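Local atomic coordinates of GDP-mannose-dependent alpha-(1-6)-phosphatidylinositol monomannoside mannosyltransferase (PDB entry 3OKP), a protein that belongs to the GT-B glycosyltransferases, enzymes built from two Rossmann-like domains facing each other across a cleft. Residues L168-A180 against L292-V304. Residues are numbered along the deposited sequence; the frame is centred on the assembly and turned at random.
With GDD (guanosine-5'-diphosphate-alpha-D-mannose), chain B.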
loop_
_atom_site.group_PDB
_atom_site.type_symbol
_atom_site.label_atom_id
_atom_site.label_comp_id
_atom_site.label_asym_id
_atom_site.label_seq_id
_atom_site.Cartn_x
_atom_site.Cartn_y
_atom_site.Cartn_z
ATOM N N LEU A 168 -3.297 4.200 -10.229
ATOM C CA LEU A 168 -3.605 4.941 -9.004
ATOM C C LEU A 168 -3.280 4.138 -7.737
ATOM O O LEU A 168 -4.188 3.684 -7.029
ATOM C CB LEU A 168 -5.062 5.431 -9.002
ATOM C CG LEU A 168 -5.411 6.597 -8.064
ATOM C CD1 LEU A 168 -4.770 7.898 -8.518
ATOM C CD2 LEU A 168 -6.921 6.760 -7.931
ATOM N N PRO A 169 -1.977 3.949 -7.457
ATOM C CA PRO A 169 -1.559 3.313 -6.214
ATOM C C PRO A 169 -1.646 4.286 -5.046
ATOM O O PRO A 169 -1.801 5.488 -5.253
ATOM C CB PRO A 169 -0.093 2.972 -6.485
ATOM C CG PRO A 169 0.357 4.035 -7.421
ATOM C CD PRO A 169 -0.820 4.301 -8.306
ATOM N N SER A 170 -1.535 3.761 -3.830
ATOM C CA SER A 170 -1.417 4.593 -2.640
ATOM C C SER A 170 -0.200 5.509 -2.749
ATOM O O SER A 170 0.808 5.157 -3.373
ATOM C CB SER A 170 -1.291 3.718 -1.392
ATOM O OG SER A 170 -1.124 4.510 -0.227
ATOM N N GLY A 171 -0.307 6.692 -2.156
ATOM C CA GLY A 171 0.847 7.557 -1.978
ATOM C C GLY A 171 1.509 7.276 -0.642
ATOM O O GLY A 171 1.072 6.402 0.108
ATOM N N VAL A 172 2.577 8.012 -0.351
ATOM C CA VAL A 172 3.219 7.967 0.960
ATOM C C VAL A 172 3.289 9.389 1.531
ATOM O O VAL A 172 3.509 10.347 0.787
ATOM C CB VAL A 172 4.622 7.272 0.898
ATOM C CG1 VAL A 172 5.588 8.012 -0.041
ATOM C CG2 VAL A 172 5.220 7.114 2.288
ATOM N N ASP A 173 3.059 9.523 2.837
ATOM C CA ASP A 173 3.144 10.821 3.512
ATOM C C ASP A 173 4.610 11.206 3.728
ATOM O O ASP A 173 5.273 10.695 4.638
ATOM C CB ASP A 173 2.381 10.798 4.845
ATOM C CG ASP A 173 2.245 12.182 5.482
ATOM O OD1 ASP A 173 3.045 13.095 5.180
ATOM O OD2 ASP A 173 1.318 12.356 6.302
ATOM N N VAL A 174 5.098 12.117 2.890
ATOM C CA VAL A 174 6.505 12.538 2.919
ATOM C C VAL A 174 6.860 13.489 4.078
ATOM O O VAL A 174 8.033 13.809 4.282
ATOM C CB VAL A 174 6.963 13.139 1.556
ATOM C CG1 VAL A 174 6.939 12.071 0.466
ATOM C CG2 VAL A 174 6.111 14.345 1.163
ATOM N N LYS A 175 5.851 13.935 4.824
ATOM C CA LYS A 175 6.083 14.741 6.027
ATOM C C LYS A 175 6.194 13.884 7.290
ATOM O O LYS A 175 6.926 14.235 8.220
ATOM C CB LYS A 175 4.999 15.809 6.195
ATOM C CG LYS A 175 5.223 17.047 5.337
ATOM N N ARG A 176 5.464 12.771 7.319
ATOM C CA ARG A 176 5.533 11.820 8.434
ATOM C C ARG A 176 6.691 10.842 8.240
ATOM O O ARG A 176 7.446 10.569 9.177
ATOM C CB ARG A 176 4.214 11.052 8.580
ATOM N N PHE A 177 6.812 10.311 7.025
ATOM C CA PHE A 177 7.956 9.490 6.647
ATOM C C PHE A 177 9.001 10.407 6.026
ATOM O O PHE A 177 8.898 10.803 4.862
ATOM C CB PHE A 177 7.546 8.367 5.688
ATOM C CG PHE A 177 6.647 7.336 6.310
ATOM C CD1 PHE A 177 7.186 6.230 6.963
ATOM C CD2 PHE A 177 5.263 7.465 6.240
ATOM C CE1 PHE A 177 6.361 5.271 7.543
ATOM C CE2 PHE A 177 4.426 6.514 6.817
ATOM C CZ PHE A 177 4.976 5.413 7.473
ATOM N N THR A 178 9.992 10.759 6.836
ATOM C CA THR A 178 10.978 11.767 6.475
ATOM C C THR A 178 12.351 11.350 7.026
ATOM O O THR A 178 12.419 10.655 8.048
ATOM C CB THR A 178 10.521 13.174 6.978
ATOM O OG1 THR A 178 11.227 14.205 6.281
ATOM C CG2 THR A 178 10.709 13.330 8.491
ATOM N N PRO A 179 13.448 11.728 6.336
ATOM C CA PRO A 179 14.775 11.376 6.855
ATOM C C PRO A 179 15.005 11.909 8.268
ATOM O O PRO A 179 14.549 13.008 8.604
ATOM C CB PRO A 179 15.728 12.046 5.861
ATOM C CG PRO A 179 14.936 12.129 4.594
ATOM C CD PRO A 179 13.546 12.450 5.054
ATOM N N ALA A 180 15.686 11.116 9.091
ATOM C CA ALA A 180 15.948 11.493 10.473
ATOM C C ALA A 180 17.073 12.508 10.554
ATOM O O ALA A 180 18.047 12.429 9.805
ATOM C CB ALA A 180 16.289 10.266 11.309
ATOM N N LEU A 292 2.043 -4.211 -4.476
ATOM C CA LEU A 292 2.955 -3.099 -4.703
ATOM C C LEU A 292 4.050 -3.086 -3.641
ATOM O O LEU A 292 5.216 -3.350 -3.943
ATOM C CB LEU A 292 2.199 -1.765 -4.747
ATOM C CG LEU A 292 3.025 -0.509 -5.054
ATOM C CD1 LEU A 292 3.570 -0.519 -6.487
ATOM C CD2 LEU A 292 2.200 0.736 -4.792
ATOM N N GLY A 293 3.670 -2.801 -2.399
ATOM C CA GLY A 293 4.622 -2.768 -1.293
ATOM C C GLY A 293 4.888 -1.356 -0.822
ATOM O O GLY A 293 5.903 -0.752 -1.175
ATOM N N ILE A 294 3.968 -0.828 -0.022
ATOM C CA ILE A 294 4.088 0.533 0.496
ATOM C C ILE A 294 5.300 0.698 1.428
ATOM O O ILE A 294 5.863 1.789 1.520
ATOM C CB ILE A 294 2.758 1.031 1.155
ATOM C CG1 ILE A 294 2.773 2.546 1.378
ATOM C CG2 ILE A 294 2.465 0.305 2.447
ATOM C CD1 ILE A 294 2.335 3.338 0.166
ATOM N N VAL A 295 5.711 -0.388 2.086
ATOM C CA VAL A 295 6.881 -0.358 2.976
ATOM C C VAL A 295 8.161 0.116 2.272
ATOM O O VAL A 295 9.000 0.768 2.893
ATOM C CB VAL A 295 7.133 -1.715 3.706
ATOM C CG1 VAL A 295 6.006 -2.023 4.690
ATOM C CG2 VAL A 295 7.326 -2.867 2.714
ATOM N N TYR A 296 8.295 -0.207 0.983
ATOM C CA TYR A 296 9.446 0.218 0.182
ATOM C C TYR A 296 9.442 1.728 -0.051
ATOM O O TYR A 296 10.499 2.363 -0.100
ATOM C CB TYR A 296 9.459 -0.487 -1.176
ATOM C CG TYR A 296 9.477 -2.003 -1.135
ATOM C CD1 TYR A 296 10.498 -2.698 -0.486
ATOM C CD2 TYR A 296 8.490 -2.740 -1.784
ATOM C CE1 TYR A 296 10.518 -4.095 -0.462
ATOM C CE2 TYR A 296 8.503 -4.133 -1.769
ATOM C CZ TYR A 296 9.520 -4.802 -1.110
ATOM O OH TYR A 296 9.528 -6.179 -1.103
ATOM N N LEU A 297 8.245 2.286 -0.207
ATOM C CA LEU A 297 8.062 3.719 -0.417
ATOM C C LEU A 297 8.299 4.484 0.874
ATOM O O LEU A 297 8.870 5.574 0.861
ATOM C CB LEU A 297 6.657 4.004 -0.960
ATOM C CG LEU A 297 6.261 3.229 -2.221
ATOM C CD1 LEU A 297 4.790 3.428 -2.524
ATOM C CD2 LEU A 297 7.123 3.630 -3.413
ATOM N N GLU A 298 7.859 3.895 1.986
ATOM C CA GLU A 298 8.077 4.445 3.321
ATOM C C GLU A 298 9.568 4.538 3.654
ATOM O O GLU A 298 10.021 5.534 4.218
ATOM C CB GLU A 298 7.348 3.593 4.366
ATOM C CG GLU A 298 5.825 3.729 4.320
ATOM C CD GLU A 298 5.096 2.707 5.181
ATOM O OE1 GLU A 298 5.743 1.780 5.723
ATOM O OE2 GLU A 298 3.863 2.832 5.310
ATOM N N ALA A 299 10.318 3.498 3.288
ATOM C CA ALA A 299 11.763 3.451 3.507
ATOM C C ALA A 299 12.477 4.518 2.686
ATOM O O ALA A 299 13.308 5.263 3.211
ATOM C CB ALA A 299 12.303 2.072 3.168
ATOM N N GLN A 300 12.139 4.591 1.400
ATOM C CA GLN A 300 12.694 5.606 0.504
ATOM C C GLN A 300 12.361 7.015 0.981
ATOM O O GLN A 300 13.204 7.907 0.920
ATOM C CB GLN A 300 12.206 5.386 -0.925
ATOM C CG GLN A 300 12.842 4.185 -1.603
ATOM C CD GLN A 300 12.231 3.895 -2.957
ATOM O OE1 GLN A 300 12.766 4.303 -3.983
ATOM N NE2 GLN A 300 11.098 3.196 -2.965
ATOM N N ALA A 301 11.137 7.198 1.475
ATOM C CA ALA A 301 10.709 8.468 2.063
ATOM C C ALA A 301 11.528 8.852 3.302
ATOM O O ALA A 301 11.704 10.039 3.590
ATOM C CB ALA A 301 9.224 8.427 2.392
ATOM N N CYS A 302 12.026 7.846 4.023
ATOM C CA CYS A 302 12.905 8.065 5.179
ATOM C C CYS A 302 14.391 8.173 4.794
ATOM O O CYS A 302 15.260 8.282 5.669
ATOM C CB CYS A 302 12.702 6.964 6.228
ATOM S SG CYS A 302 11.117 7.052 7.107
ATOM N N GLY A 303 14.671 8.143 3.492
ATOM C CA GLY A 303 16.035 8.267 2.978
ATOM C C GLY A 303 16.908 7.054 3.255
ATOM O O GLY A 303 18.107 7.190 3.498
ATOM N N VAL A 304 16.300 5.871 3.208
ATOM C CA VAL A 304 16.986 4.617 3.519
ATOM C C VAL A 304 17.054 3.737 2.264
ATOM O O VAL A 304 16.030 3.532 1.608
ATOM C CB VAL A 304 16.268 3.857 4.671
ATOM C CG1 VAL A 304 16.993 2.558 5.028
ATOM C CG2 VAL A 304 16.133 4.747 5.907
HETATM N N2 GDD B . 2.385 0.804 13.113
HETATM C C2 GDD B . 2.958 -0.259 12.497
HETATM N N1 GDD B . 3.695 -1.138 13.219
HETATM N N3 GDD B . 2.791 -0.433 11.166
HETATM C C4 GDD B . 3.361 -1.493 10.533
HETATM C C5 GDD B . 4.116 -2.403 11.257
HETATM C C6 GDD B . 4.277 -2.207 12.624
HETATM O O6 GDD B . 4.951 -3.010 13.303
HETATM N N7 GDD B . 4.552 -3.342 10.393
HETATM C C8 GDD B . 4.078 -3.022 9.166
HETATM N N9 GDD B . 3.352 -1.897 9.259
HETATM C "C1'" GDD B . 2.653 -1.184 8.158
HETATM C "C2'" GDD B . 3.656 -0.525 7.224
HETATM O "O2'" GDD B . 4.066 0.757 7.706
HETATM C "C3'" GDD B . 2.893 -0.442 5.917
HETATM O "O3'" GDD B . 2.200 0.808 5.825
HETATM C "C4'" GDD B . 1.888 -1.588 5.975
HETATM O "O4'" GDD B . 1.873 -2.054 7.331
HETATM C "C5'" GDD B . 2.277 -2.733 5.041
HETATM O "O5'" GDD B . 1.628 -2.601 3.773
HETATM P PA GDD B . 2.161 -3.202 2.564
HETATM O O1A GDD B . 1.537 -2.753 1.577
HETATM O O2A GDD B . 3.376 -2.911 2.432
HETATM O O3A GDD B . 2.037 -4.647 2.598
HETATM P PB GDD B . 0.805 -5.369 2.864
HETATM O O2B GDD B . -0.181 -4.785 2.364
HETATM O O3B GDD B . 0.892 -6.516 2.374
HETATM O O1B GDD B . 0.615 -5.505 4.288
HETATM O O HOH W 1 16.822 8.567 7.741
#
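F177 lies flat against E298 where the linker between the two Rossmann-like domains of this GT-B fold, residues 168-180, runs along helix 294-301 of the C-terminal domain. Methylene CG of E298 stands over one face of the ring, 3.7 Å from the F177 centroid and 15° off the normal, which meets the criteria for a CH-pi contact. The carboxylate continues the stack, its plane only 9° from that of the ring, with E298 OE2 3.5 Å from F177 CZ. Beyond CG the glutamate chain is extended (chi2 170°), and this brings the acid to the ribose of guanosine-5'-diphosphate-alpha-D-mannose while it still lies over the ring: O2' donates to E298 OE1, and O3' donates to E298 OE2 at 2.7 Å. F177 is therefore a second-shell residue beside a pocket glutamate, and two ribose hydroxyls further define the carboxylate's orientation. C302 SG sits at the ring edge instead, near the plane of the ring.

Next to this stack, V172 points its side chain at the helix; its CG2, anti to the backbone N, meets E298 CG at 4.0 Å, while CG1 reaches L297. Nearer the ligand phosphates, I294 divides its branches: CG2 packs against O1A and O5' of the nucleotide, whereas CD1 turns to the linker, 3.3 Å from G171 O. That same carbonyl accepts S170 OG on a lone pair in its plane.

No direct hydrogen bond joins the two segments. At the helix C-terminus, F177 O and A301 O are both acceptors, and R356 NH1 donates to A301 O and weakly to F177 O. Beside the Schellman motif closed by G303, a water bridges the segments, donating to C302 O at 2.6 Å and accepting from A180 N.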